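Local coordinates for protein serine-pyruvate aminotransferase (AgxT) (PDB 3ZRP) that transfers amino groups as a pyridoxal-phosphate-dependent class-V aminotransferase, probably from serine to pyruvate and from alanine to glyoxylate, at residues L57-G62 and R224-V229; G218-L223 and Y240-P245; K269-V274 and G342-N347; D348-I353 and A375-L380. All blocks are in the same frame, centred on the assembly; numbering follows the deposited sequence.

In the fold
Contact 1 closes the longest loop of the four, bringing strand 55-60, an outer strand of the seven-stranded sheet, against helix 223-234, with 162 residues from G62 to R224. Contact 2 crosses it, since 218-223 lies between the two segments of contact 1 and 240-245 comes after both; the two touch through W226 and Y220, and both meet the second subunit beside a cofactor site. The chain reaches the opposite side of its centre. Contact 3 closes the loop from helix 264-284 to the turn leading into helix 346-363, and contact 4 follows in series, folding helix 372-381 back on 346-363. These last two touch through M273, P346 and L380, so three helices pack together far from contacts 1 and 2.

Contact 1: L57-G62 and R224-V229; sequences LIIPGG and RNWLPV
I59 CG2 and P60 CD lie over the same face of the W226 indole, each offset toward the rim. I59 meets the ring at about a right angle: its methyl CG2 stands over the five-membered ring, 4.0 Å from the centroid, and touches W226 CG and CD1. P60 comes tip to tip with the far end of the indole, its CD sitting 3.4 Å from W226 CZ2 and forming a second CH-pi contact over the six-membered ring. Standing anti to the carbonyl carbon (chi1 -69°), W226 CG is brought within 3.8 Å of I59 CG2. NE1 of W226 is satisfied by the carbonyl of Y220, and F241 meets the indole edge-to-face. Two residues before I59 on the strand, L57 CD2 is 4.2 Å from W226 CB and equally close to L227 CG. Strand and helix axes are 8.5 Å apart at an angle of 120°. Helix 223-234 thus packs against strand 55-60, the outermost of this chain's mixed sheet in the class-V aminotransferase fold, which runs on into G62 of the cofactor pocket.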
loop_
_atom_site.group_PDB
_atom_site.type_symbol
_atom_site.label_atom_id
_atom_site.label_comp_id
_atom_site.label_asym_id
_atom_site.label_seq_id
_atom_site.Cartn_x
_atom_site.Cartn_y
_atom_site.Cartn_z
ATOM N N LEU A 57 -11.503 -6.278 -7.248
ATOM C CA LEU A 57 -10.519 -6.482 -6.186
ATOM C C LEU A 57 -9.898 -5.131 -5.820
ATOM O O LEU A 57 -9.667 -4.280 -6.694
ATOM C CB LEU A 57 -9.392 -7.449 -6.599
ATOM C CG LEU A 57 -9.719 -8.911 -6.936
ATOM C CD1 LEU A 57 -9.849 -9.073 -8.438
ATOM C CD2 LEU A 57 -8.716 -9.910 -6.373
ATOM N N ILE A 58 -9.653 -4.939 -4.532
ATOM C CA ILE A 58 -8.996 -3.739 -4.038
ATOM C C ILE A 58 -7.714 -4.205 -3.332
ATOM O O ILE A 58 -7.758 -5.035 -2.434
ATOM C CB ILE A 58 -9.958 -2.949 -3.133
ATOM C CG1 ILE A 58 -11.144 -2.442 -3.977
ATOM C CG2 ILE A 58 -9.240 -1.815 -2.386
ATOM C CD1 ILE A 58 -12.318 -1.875 -3.131
ATOM N N ILE A 59 -6.559 -3.713 -3.774
ATOM C CA ILE A 59 -5.280 -4.227 -3.237
ATOM C C ILE A 59 -4.458 -3.050 -2.757
ATOM O O ILE A 59 -4.745 -1.922 -3.143
ATOM C CB ILE A 59 -4.491 -5.075 -4.285
ATOM C CG1 ILE A 59 -4.112 -4.230 -5.518
ATOM C CG2 ILE A 59 -5.353 -6.312 -4.770
ATOM C CD1 ILE A 59 -3.089 -4.917 -6.484
ATOM N N PRO A 60 -3.451 -3.305 -1.883
ATOM C CA PRO A 60 -2.598 -2.165 -1.510
ATOM C C PRO A 60 -1.735 -1.645 -2.645
ATOM O O PRO A 60 -1.370 -2.390 -3.560
ATOM C CB PRO A 60 -1.708 -2.731 -0.381
ATOM C CG PRO A 60 -2.420 -4.009 0.068
ATOM C CD PRO A 60 -3.040 -4.534 -1.198
ATOM N N GLY A 61 -1.380 -0.370 -2.524
ATOM C CA GLY A 61 -0.413 0.277 -3.371
ATOM C C GLY A 61 -1.029 1.400 -4.159
ATOM O O GLY A 61 -1.279 2.507 -3.640
ATOM N N GLY A 62 -1.253 1.127 -5.434
ATOM C CA GLY A 62 -1.835 2.129 -6.320
ATOM C C GLY A 62 -1.954 1.583 -7.721
ATOM O O GLY A 62 -1.944 0.371 -7.928
ATOM N N ARG A 224 -4.665 -14.081 -6.747
ATOM C CA ARG A 224 -5.164 -15.268 -6.024
ATOM C C ARG A 224 -5.142 -15.116 -4.505
ATOM O O ARG A 224 -6.004 -15.645 -3.817
ATOM C CB ARG A 224 -4.425 -16.546 -6.438
ATOM C CG ARG A 224 -4.594 -16.913 -7.891
ATOM C CD ARG A 224 -3.597 -17.984 -8.336
ATOM N NE ARG A 224 -3.714 -18.200 -9.777
ATOM C CZ ARG A 224 -3.289 -17.353 -10.703
ATOM N NH1 ARG A 224 -2.669 -16.214 -10.355
ATOM N NH2 ARG A 224 -3.458 -17.645 -11.979
ATOM N N ASN A 225 -4.142 -14.415 -3.964
ATOM C CA ASN A 225 -4.048 -14.242 -2.536
ATOM C C ASN A 225 -5.055 -13.243 -1.969
ATOM O O ASN A 225 -5.428 -13.342 -0.802
ATOM C CB ASN A 225 -2.598 -13.873 -2.142
ATOM C CG ASN A 225 -1.657 -15.022 -2.342
ATOM O OD1 ASN A 225 -2.030 -16.170 -2.126
ATOM N ND2 ASN A 225 -0.431 -14.738 -2.764
ATOM N N TRP A 226 -5.510 -12.294 -2.787
ATOM C CA TRP A 226 -6.452 -11.276 -2.317
ATOM C C TRP A 226 -7.904 -11.701 -2.551
ATOM O O TRP A 226 -8.799 -11.209 -1.869
ATOM C CB TRP A 226 -6.229 -9.937 -3.007
ATOM C CG TRP A 226 -4.949 -9.350 -2.560
ATOM C CD1 TRP A 226 -3.762 -9.396 -3.248
ATOM C CD2 TRP A 226 -4.657 -8.742 -1.286
ATOM N NE1 TRP A 226 -2.777 -8.811 -2.493
ATOM C CE2 TRP A 226 -3.296 -8.389 -1.301
ATOM C CE3 TRP A 226 -5.423 -8.426 -0.158
ATOM C CZ2 TRP A 226 -2.656 -7.736 -0.213
ATOM C CZ3 TRP A 226 -4.813 -7.787 0.921
ATOM C CH2 TRP A 226 -3.425 -7.438 0.883
ATOM N N LEU A 227 -8.108 -12.599 -3.506
ATOM C CA LEU A 227 -9.468 -13.049 -3.887
ATOM C C LEU A 227 -10.336 -13.548 -2.712
ATOM O O LEU A 227 -11.506 -13.159 -2.626
ATOM C CB LEU A 227 -9.420 -14.110 -4.992
ATOM C CG LEU A 227 -10.000 -13.879 -6.379
ATOM C CD1 LEU A 227 -9.969 -15.198 -7.175
ATOM C CD2 LEU A 227 -11.418 -13.343 -6.296
ATOM N N PRO A 228 -9.782 -14.389 -1.810
ATOM C CA PRO A 228 -10.576 -14.830 -0.659
ATOM C C PRO A 228 -11.012 -13.661 0.230
ATOM O O PRO A 228 -12.113 -13.691 0.787
ATOM C CB PRO A 228 -9.620 -15.766 0.105
ATOM C CG PRO A 228 -8.637 -16.232 -0.909
ATOM C CD PRO A 228 -8.466 -15.062 -1.841
ATOM N N VAL A 229 -10.178 -12.627 0.352
ATOM C CA VAL A 229 -10.566 -11.442 1.120
ATOM C C VAL A 229 -11.728 -10.700 0.461
ATOM O O VAL A 229 -12.651 -10.261 1.162
ATOM C CB VAL A 229 -9.352 -10.477 1.401
ATOM C CG1 VAL A 229 -9.772 -9.316 2.304
ATOM C CG2 VAL A 229 -8.208 -11.244 2.040
#

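Contact 2: G218-L223 and Y240-P245; sequences GYYLDL and YFATPP. With PLP (pyridoxal-5'-phosphate), chain D.
Aromatic and apolar contacts join Y219 and Y220 to F241 and A242. Y219 and F241 run in opposing directions and meet obliquely, planes inclined by 56°, with Y219 CE2 at the edge of the F241 ring, 3.5 Å from its CE1. Y220 CE1 rests 3.8 Å from the methyl CB of A242. Both tyrosines belong to a type I beta turn, Y219 to D222, that leads into helix 223-234, with D222 at its N-cap; the turn and the loop 240-245 thus flank that helix at its two ends and together border a PLP phosphate at the subunit interface. Polar contacts converge on this phosphate. O1P of PLP accepts from Y240 OH at 2.7 Å and twice from T243, whose OG1, anti to the carbonyl carbon (chi1 -56°), is set beside its own N, the third donor at 2.9 Å. Water links the two segments: it accepts from Y220 OH at 2.8 Å and donates to T243 O and PLP O3P. T64, T138, S166 and Q188 of the second subunit also bond this cofactor.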
loop_
_atom_site.group_PDB
_atom_site.type_symbol
_atom_site.label_atom_id
_atom_site.label_comp_id
_atom_site.label_asym_id
_atom_site.label_seq_id
_atom_site.Cartn_x
_atom_site.Cartn_y
_atom_site.Cartn_z
ATOM N N GLY A 218 4.438 -12.859 -8.251
ATOM C CA GLY A 218 5.034 -12.968 -6.932
ATOM C C GLY A 218 4.017 -13.385 -5.886
ATOM O O GLY A 218 3.033 -14.085 -6.159
ATOM N N TYR A 219 4.268 -12.969 -4.666
ATOM C CA TYR A 219 3.405 -13.302 -3.557
ATOM C C TYR A 219 2.404 -12.177 -3.248
ATOM O O TYR A 219 1.203 -12.369 -3.395
ATOM C CB TYR A 219 4.253 -13.606 -2.334
ATOM C CG TYR A 219 3.504 -14.277 -1.198
ATOM C CD1 TYR A 219 3.077 -15.605 -1.304
ATOM C CD2 TYR A 219 3.205 -13.568 -0.030
ATOM C CE1 TYR A 219 2.393 -16.222 -0.252
ATOM C CE2 TYR A 219 2.537 -14.175 1.030
ATOM C CZ TYR A 219 2.136 -15.496 0.909
ATOM O OH TYR A 219 1.480 -16.076 1.953
ATOM N N TYR A 220 2.885 -11.016 -2.797
ATOM C CA TYR A 220 2.010 -9.889 -2.463
ATOM C C TYR A 220 1.045 -9.461 -3.572
ATOM O O TYR A 220 -0.086 -9.041 -3.271
ATOM C CB TYR A 220 2.838 -8.660 -2.072
ATOM C CG TYR A 220 2.131 -7.712 -1.129
ATOM C CD1 TYR A 220 1.818 -8.089 0.168
ATOM C CD2 TYR A 220 1.833 -6.402 -1.536
ATOM C CE1 TYR A 220 1.180 -7.180 1.057
ATOM C CE2 TYR A 220 1.215 -5.497 -0.667
ATOM C CZ TYR A 220 0.896 -5.900 0.618
ATOM O OH TYR A 220 0.292 -4.990 1.444
ATOM N N LEU A 221 1.480 -9.567 -4.821
ATOM C CA LEU A 221 0.687 -9.082 -5.958
ATOM C C LEU A 221 0.033 -10.182 -6.761
ATOM O O LEU A 221 -0.467 -9.925 -7.861
ATOM C CB LEU A 221 1.495 -8.171 -6.896
ATOM C CG LEU A 221 2.107 -6.939 -6.207
ATOM C CD1 LEU A 221 2.915 -6.088 -7.198
ATOM C CD2 LEU A 221 1.073 -6.089 -5.505
ATOM N N ASP A 222 0.042 -11.402 -6.237
ATOM C CA ASP A 222 -0.760 -12.456 -6.872
ATOM C C ASP A 222 -2.208 -12.236 -6.444
ATOM O O ASP A 222 -2.523 -12.295 -5.245
ATOM C CB ASP A 222 -0.240 -13.842 -6.478
ATOM C CG ASP A 222 -1.036 -14.992 -7.112
ATOM O OD1 ASP A 222 -2.053 -14.753 -7.808
ATOM O OD2 ASP A 222 -0.634 -16.148 -6.876
ATOM N N LEU A 223 -3.063 -11.916 -7.422
ATOM C CA LEU A 223 -4.472 -11.670 -7.200
ATOM C C LEU A 223 -5.200 -12.870 -6.554
ATOM O O LEU A 223 -6.188 -12.666 -5.839
ATOM C CB LEU A 223 -5.170 -11.237 -8.499
ATOM C CG LEU A 223 -4.722 -9.882 -9.084
ATOM C CD1 LEU A 223 -5.357 -9.653 -10.469
ATOM C CD2 LEU A 223 -5.029 -8.718 -8.086
ATOM N N TYR A 240 -8.094 -12.987 6.189
ATOM C CA TYR A 240 -6.766 -12.354 6.278
ATOM C C TYR A 240 -5.804 -12.923 5.246
ATOM O O TYR A 240 -5.549 -14.138 5.216
ATOM C CB TYR A 240 -6.196 -12.515 7.676
ATOM C CG TYR A 240 -4.771 -11.977 7.776
ATOM C CD1 TYR A 240 -4.525 -10.609 7.776
ATOM C CD2 TYR A 240 -3.689 -12.852 7.797
ATOM C CE1 TYR A 240 -3.212 -10.119 7.842
ATOM C CE2 TYR A 240 -2.391 -12.385 7.872
ATOM C CZ TYR A 240 -2.164 -11.020 7.886
ATOM O OH TYR A 240 -0.860 -10.563 7.918
ATOM N N PHE A 241 -5.271 -12.055 4.387
ATOM C CA PHE A 241 -4.124 -12.465 3.603
ATOM C C PHE A 241 -2.955 -11.642 4.132
ATOM O O PHE A 241 -1.995 -12.183 4.680
ATOM C CB PHE A 241 -4.297 -12.196 2.101
ATOM C CG PHE A 241 -2.976 -12.238 1.344
ATOM C CD1 PHE A 241 -2.113 -13.344 1.476
ATOM C CD2 PHE A 241 -2.562 -11.154 0.566
ATOM C CE1 PHE A 241 -0.874 -13.383 0.807
ATOM C CE2 PHE A 241 -1.316 -11.190 -0.109
ATOM C CZ PHE A 241 -0.477 -12.287 0.025
ATOM N N ALA A 242 -3.062 -10.331 3.945
ATOM C CA ALA A 242 -2.068 -9.400 4.487
ATOM C C ALA A 242 -2.845 -8.164 4.924
ATOM O O ALA A 242 -3.921 -7.892 4.396
ATOM C CB ALA A 242 -1.069 -9.048 3.408
ATOM N N THR A 243 -2.299 -7.387 5.861
ATOM C CA THR A 243 -3.066 -6.253 6.377
ATOM C C THR A 243 -3.279 -5.213 5.258
ATOM O O THR A 243 -2.311 -4.736 4.675
ATOM C CB THR A 243 -2.383 -5.596 7.591
ATOM O OG1 THR A 243 -2.173 -6.589 8.607
ATOM C CG2 THR A 243 -3.273 -4.484 8.143
ATOM N N PRO A 244 -4.549 -4.891 4.936
ATOM C CA PRO A 244 -4.846 -3.856 3.946
ATOM C C PRO A 244 -4.849 -2.445 4.566
ATOM O O PRO A 244 -4.893 -2.313 5.821
ATOM C CB PRO A 244 -6.294 -4.220 3.491
ATOM C CG PRO A 244 -6.886 -4.762 4.731
ATOM C CD PRO A 244 -5.795 -5.522 5.445
ATOM N N PRO A 245 -4.855 -1.386 3.714
ATOM C CA PRO A 245 -4.887 -0.055 4.277
ATOM C C PRO A 245 -6.319 0.265 4.787
ATOM O O PRO A 245 -7.141 0.865 4.061
ATOM C CB PRO A 245 -4.458 0.845 3.106
ATOM C CG PRO A 245 -3.823 -0.097 2.089
ATOM C CD PRO A 245 -4.651 -1.339 2.252
HETATM N N1 PLP D . 5.213 -10.638 10.402
HETATM C C2 PLP D . 4.639 -10.624 11.650
HETATM C C2A PLP D . 5.469 -11.095 12.821
HETATM C C3 PLP D . 3.317 -10.170 11.824
HETATM O O3 PLP D . 2.811 -10.143 12.966
HETATM C C4 PLP D . 2.573 -9.715 10.721
HETATM C C4A PLP D . 1.147 -9.195 10.960
HETATM C C5 PLP D . 3.188 -9.756 9.457
HETATM C C6 PLP D . 4.507 -10.198 9.295
HETATM C C5A PLP D . 2.493 -9.305 8.209
HETATM O O4P PLP D . 2.287 -7.878 8.138
HETATM P P PLP D . 1.164 -7.273 7.193
HETATM O O1P PLP D . -0.096 -7.978 7.577
HETATM O O2P PLP D . 1.230 -5.832 7.518
HETATM O O3P PLP D . 1.558 -7.666 5.815
HETATM O O HOH W 1 0.166 -5.736 4.118
#

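Contact 3: K269-V274 and G342-N347; sequences KRHTMV and GWVTPN
W343 CE3, at the rim of the indole, lies over one face of the R270 guanidinium, 3.9 Å from NH2 and with the planes 5° apart in the modelled conformer of W343, one of two; two carbonyl oxygens meet the guanidinium edge. G342 O receives both terminal nitrogens end-on, NH2 at 3.0 Å and NH1 at 3.1 Å, and lies in the guanidinium plane. NH1 gives a further bond to V344 O at 2.7 Å, with that oxygen tilted 17° from the plane. A bend at chi3 (56°) turns NE out of the extended run of the chain, and NE pairs with E262, which helps to fix the group's rotation. The imidazole of H271 is met at its edge: G342 N donates to NE2 at 3.0 Å, close to the ring plane, while ND1 is bonded to the carbonyl of R267. Beyond the polar group, V274 CG1 packs 3.9 Å from V344 CG2, and V274 CG2 lies against the T345-P346 peptide. Helix 264-284 thereby holds the loop that follows strand 335-339 and enters helix 346-363, whose N-cap is T345; W343 also packs on helix 246-262, and P346 on helix 372-381.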
loop_
_atom_site.group_PDB
_atom_site.type_symbol
_atom_site.label_atom_id
_atom_site.label_comp_id
_atom_site.label_asym_id
_atom_site.label_seq_id
_atom_site.Cartn_x
_atom_site.Cartn_y
_atom_site.Cartn_z
ATOM N N LYS A 269 -20.427 13.825 -17.448
ATOM C CA LYS A 269 -20.854 15.071 -18.092
ATOM C C LYS A 269 -20.174 16.290 -17.494
ATOM O O LYS A 269 -19.723 17.181 -18.237
ATOM C CB LYS A 269 -22.383 15.212 -18.037
ATOM C CG LYS A 269 -23.095 14.320 -19.032
ATOM C CD LYS A 269 -24.599 14.347 -18.846
ATOM C CE LYS A 269 -25.271 13.238 -19.652
ATOM N NZ LYS A 269 -26.570 12.821 -19.040
ATOM N N ARG A 270 -20.070 16.322 -16.158
ATOM C CA ARG A 270 -19.330 17.413 -15.472
ATOM C C ARG A 270 -17.871 17.495 -15.913
ATOM O O ARG A 270 -17.387 18.592 -16.185
ATOM C CB ARG A 270 -19.442 17.327 -13.933
ATOM C CG ARG A 270 -18.515 18.327 -13.168
ATOM C CD ARG A 270 -18.857 18.351 -11.658
ATOM N NE ARG A 270 -18.788 17.015 -11.054
ATOM C CZ ARG A 270 -17.658 16.416 -10.684
ATOM N NH1 ARG A 270 -16.490 17.024 -10.846
ATOM N NH2 ARG A 270 -17.693 15.204 -10.156
ATOM N N HIS A 271 -17.160 16.357 -15.945
ATOM C CA HIS A 271 -15.791 16.338 -16.464
ATOM C C HIS A 271 -15.712 16.818 -17.919
ATOM O O HIS A 271 -14.830 17.589 -18.265
ATOM C CB HIS A 271 -15.163 14.924 -16.331
ATOM C CG HIS A 271 -14.770 14.582 -14.928
ATOM N ND1 HIS A 271 -15.661 14.075 -14.014
ATOM C CD2 HIS A 271 -13.591 14.716 -14.267
ATOM C CE1 HIS A 271 -15.051 13.888 -12.852
ATOM N NE2 HIS A 271 -13.789 14.258 -12.982
ATOM N N THR A 272 -16.639 16.361 -18.758
ATOM C CA THR A 272 -16.666 16.805 -20.167
ATOM C C THR A 272 -16.829 18.331 -20.259
ATOM O O THR A 272 -16.098 18.993 -21.002
ATOM C CB THR A 272 -17.792 16.130 -20.961
ATOM O OG1 THR A 272 -17.701 14.705 -20.828
ATOM C CG2 THR A 272 -17.730 16.514 -22.449
ATOM N N MET A 273 -17.777 18.878 -19.481
ATOM C CA MET A 273 -18.067 20.313 -19.490
ATOM C C MET A 273 -16.877 21.124 -18.986
ATOM O O MET A 273 -16.439 22.087 -19.636
ATOM C CB MET A 273 -19.303 20.626 -18.643
ATOM C CG MET A 273 -19.585 22.136 -18.500
ATOM S SD MET A 273 -20.903 22.542 -17.341
ATOM C CE MET A 273 -22.348 21.822 -18.145
ATOM N N VAL A 274 -16.348 20.732 -17.824
ATOM C CA VAL A 274 -15.231 21.444 -17.231
ATOM C C VAL A 274 -14.010 21.402 -18.160
ATOM O O VAL A 274 -13.355 22.422 -18.371
ATOM C CB VAL A 274 -14.855 20.901 -15.806
ATOM C CG1 VAL A 274 -13.486 21.445 -15.350
ATOM C CG2 VAL A 274 -15.939 21.240 -14.793
ATOM N N GLY A 342 -11.949 14.436 -10.615
ATOM C CA GLY A 342 -12.452 14.165 -9.262
ATOM C C GLY A 342 -13.638 15.069 -8.985
ATOM O O GLY A 342 -14.716 14.891 -9.575
ATOM N N TRP A 343 -13.407 16.062 -8.125
ATOM C CA TRP A 343 -14.487 16.959 -7.696
ATOM C C TRP A 343 -14.427 18.338 -8.319
ATOM O O TRP A 343 -15.053 19.282 -7.843
ATOM C CB TRP A 343 -14.626 16.983 -6.160
ATOM C CG TRP A 343 -15.256 15.677 -5.684
ATOM C CD1 TRP A 343 -14.610 14.597 -5.146
ATOM C CD2 TRP A 343 -16.635 15.297 -5.808
ATOM N NE1 TRP A 343 -15.511 13.594 -4.870
ATOM C CE2 TRP A 343 -16.759 13.994 -5.275
ATOM C CE3 TRP A 343 -17.785 15.946 -6.293
ATOM C CZ2 TRP A 343 -17.985 13.322 -5.219
ATOM C CZ3 TRP A 343 -19.006 15.282 -6.231
ATOM C CH2 TRP A 343 -19.094 13.982 -5.704
ATOM N N VAL A 344 -13.700 18.436 -9.428
ATOM C CA VAL A 344 -13.497 19.703 -10.137
ATOM C C VAL A 344 -14.827 20.349 -10.588
ATOM O O VAL A 344 -15.749 19.651 -11.038
ATOM C CB VAL A 344 -12.478 19.523 -11.299
ATOM C CG1 VAL A 344 -13.062 18.643 -12.423
ATOM C CG2 VAL A 344 -11.962 20.874 -11.831
ATOM N N THR A 345 -14.927 21.673 -10.433
ATOM C CA THR A 345 -16.184 22.397 -10.691
ATOM C C THR A 345 -16.013 23.433 -11.802
ATOM O O THR A 345 -14.894 23.820 -12.129
ATOM C CB THR A 345 -16.703 23.164 -9.421
ATOM O OG1 THR A 345 -15.760 24.188 -9.066
ATOM C CG2 THR A 345 -16.898 22.239 -8.242
ATOM N N PRO A 346 -17.132 23.897 -12.385
ATOM C CA PRO A 346 -17.071 25.028 -13.299
ATOM C C PRO A 346 -16.260 26.199 -12.743
ATOM O O PRO A 346 -15.469 26.779 -13.480
ATOM C CB PRO A 346 -18.544 25.402 -13.457
ATOM C CG PRO A 346 -19.210 24.105 -13.423
ATOM C CD PRO A 346 -18.473 23.299 -12.381
ATOM N N ASN A 347 -16.428 26.525 -11.458
ATOM C CA ASN A 347 -15.666 27.630 -10.843
ATOM C C ASN A 347 -14.158 27.402 -10.819
ATOM O O ASN A 347 -13.385 28.355 -11.011
ATOM C CB ASN A 347 -16.186 27.965 -9.433
ATOM C CG ASN A 347 -17.550 28.662 -9.461
ATOM O OD1 ASN A 347 -17.952 29.223 -10.484
ATOM N ND2 ASN A 347 -18.268 28.604 -8.348
#

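Contact 4: D348-I353 and A375-L380; sequences DAIIAI and AVEEVL
I350 and V376 mark the closest backbone approach, CA to CA 6.3 Å, between two nearly antiparallel helix segments whose axes run 9.7 Å apart at an angle of 166°. V376 points its side chain toward the facing helix, and its two methyls divide the neighbours between them. CG1, anti to the backbone N (chi1 179°), touches A349 CB at 4.0 Å and I350 CG1 at the same distance. CG2, anti to the carbonyl carbon, meets I353 CG1 at 3.5 Å, tighter than usual for two carbons. I350 is modelled in two conformers, and its contacts are those of the one given here. CG1 of I350, anti to the carbonyl carbon (chi1 -65°), is the branch that touches V376 CG1. I350 also meets L380, one turn on from V376: its CD1 lies 4.1 Å from L380 CD1, the two side chains crossing obliquely. Helix 264-284 adjoins the pair, with I278 against A349, L282 against I353 and A280 against V379. The contact joins the helix 346-363 to the C-terminal helix 372-381. Apart from a marginal approach of E377 to I350, it is made by branched aliphatic groups and one alanine methyl, so it rests on the burial of carbon surface, without a polar bond between the two segments.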
loop_
_atom_site.group_PDB
_atom_site.type_symbol
_atom_site.label_atom_id
_atom_site.label_comp_id
_atom_site.label_asym_id
_atom_site.label_seq_id
_atom_site.Cartn_x
_atom_site.Cartn_y
_atom_site.Cartn_z
ATOM N N ASP A 348 -13.731 26.152 -10.609
ATOM C CA ASP A 348 -12.308 25.823 -10.710
ATOM C C ASP A 348 -11.761 26.130 -12.114
ATOM O O ASP A 348 -10.629 26.599 -12.241
ATOM C CB ASP A 348 -12.039 24.354 -10.353
ATOM C CG ASP A 348 -12.413 24.019 -8.919
ATOM O OD1 ASP A 348 -12.315 24.902 -8.052
ATOM O OD2 ASP A 348 -12.818 22.875 -8.664
ATOM N N ALA A 349 -12.576 25.875 -13.145
ATOM C CA ALA A 349 -12.201 26.186 -14.533
ATOM C C ALA A 349 -11.948 27.699 -14.718
ATOM O O ALA A 349 -10.914 28.098 -15.280
ATOM C CB ALA A 349 -13.244 25.655 -15.521
ATOM N N ILE A 350 -12.868 28.529 -14.211
ATOM C CA ILE A 350 -12.692 29.987 -14.239
ATOM C C ILE A 350 -11.371 30.385 -13.579
ATOM O O ILE A 350 -10.568 31.116 -14.171
ATOM C CB ILE A 350 -13.883 30.745 -13.582
ATOM C CG1 ILE A 350 -15.164 30.537 -14.391
ATOM C CG2 ILE A 350 -13.590 32.252 -13.487
ATOM C CD1 ILE A 350 -16.438 30.651 -13.570
ATOM N N ILE A 351 -11.146 29.892 -12.359
ATOM C CA ILE A 351 -9.941 30.225 -11.601
ATOM C C ILE A 351 -8.672 29.770 -12.323
ATOM O O ILE A 351 -7.706 30.530 -12.438
ATOM C CB ILE A 351 -10.016 29.657 -10.165
ATOM C CG1 ILE A 351 -11.111 30.397 -9.384
ATOM C CG2 ILE A 351 -8.706 29.821 -9.428
ATOM C CD1 ILE A 351 -10.956 31.919 -9.398
ATOM N N ALA A 352 -8.676 28.540 -12.827
ATOM C CA ALA A 352 -7.479 28.016 -13.513
ATOM C C ALA A 352 -7.009 28.923 -14.674
ATOM O O ALA A 352 -5.825 29.281 -14.761
ATOM C CB ALA A 352 -7.732 26.569 -14.000
ATOM N N ILE A 353 -7.933 29.287 -15.545
ATOM C CA ILE A 353 -7.637 30.154 -16.699
ATOM C C ILE A 353 -7.246 31.573 -16.246
ATOM O O ILE A 353 -6.284 32.163 -16.777
ATOM C CB ILE A 353 -8.789 30.147 -17.718
ATOM C CG1 ILE A 353 -8.962 28.745 -18.312
ATOM C CG2 ILE A 353 -8.571 31.167 -18.856
ATOM C CD1 ILE A 353 -7.668 28.158 -18.937
ATOM N N ALA A 375 -14.158 33.109 -22.661
ATOM C CA ALA A 375 -14.237 31.843 -23.398
ATOM C C ALA A 375 -14.735 30.713 -22.488
ATOM O O ALA A 375 -15.639 29.957 -22.864
ATOM C CB ALA A 375 -12.882 31.494 -24.011
ATOM N N VAL A 376 -14.149 30.622 -21.293
ATOM C CA VAL A 376 -14.595 29.673 -20.257
ATOM C C VAL A 376 -16.060 29.909 -19.879
ATOM O O VAL A 376 -16.865 28.975 -19.874
ATOM C CB VAL A 376 -13.693 29.767 -18.964
ATOM C CG1 VAL A 376 -14.173 28.805 -17.884
ATOM C CG2 VAL A 376 -12.225 29.504 -19.286
ATOM N N GLU A 377 -16.396 31.157 -19.550
ATOM C CA GLU A 377 -17.771 31.512 -19.165
ATOM C C GLU A 377 -18.749 31.131 -20.265
ATOM O O GLU A 377 -19.827 30.593 -19.983
ATOM C CB GLU A 377 -17.905 33.012 -18.862
ATOM C CG GLU A 377 -17.016 33.565 -17.752
ATOM C CD GLU A 377 -17.776 33.878 -16.475
ATOM O OE1 GLU A 377 -18.855 33.274 -16.241
ATOM O OE2 GLU A 377 -17.288 34.745 -15.713
ATOM N N GLU A 378 -18.360 31.368 -21.521
ATOM C CA GLU A 378 -19.226 31.042 -22.653
ATOM C C GLU A 378 -19.612 29.572 -22.672
ATOM O O GLU A 378 -20.790 29.248 -22.846
ATOM C CB GLU A 378 -18.568 31.422 -23.984
ATOM C CG GLU A 378 -19.519 32.158 -24.914
ATOM C CD GLU A 378 -19.190 31.964 -26.386
ATOM O OE1 GLU A 378 -18.030 32.207 -26.789
ATOM O OE2 GLU A 378 -20.104 31.551 -27.128
ATOM N N VAL A 379 -18.629 28.683 -22.487
ATOM C CA VAL A 379 -18.909 27.238 -22.470
ATOM C C VAL A 379 -19.828 26.854 -21.308
ATOM O O VAL A 379 -20.785 26.096 -21.489
ATOM C CB VAL A 379 -17.614 26.365 -22.423
ATOM C CG1 VAL A 379 -17.968 24.885 -22.280
ATOM C CG2 VAL A 379 -16.755 26.607 -23.664
ATOM N N LEU A 380 -19.531 27.380 -20.118
ATOM C CA LEU A 380 -20.330 27.083 -18.931
ATOM C C LEU A 380 -21.737 27.658 -19.065
ATOM O O LEU A 380 -22.703 27.050 -18.597
ATOM C CB LEU A 380 -19.633 27.593 -17.658
ATOM C CG LEU A 380 -18.227 27.038 -17.372
ATOM C CD1 LEU A 380 -17.606 27.799 -16.223
ATOM C CD2 LEU A 380 -18.243 25.517 -17.114
#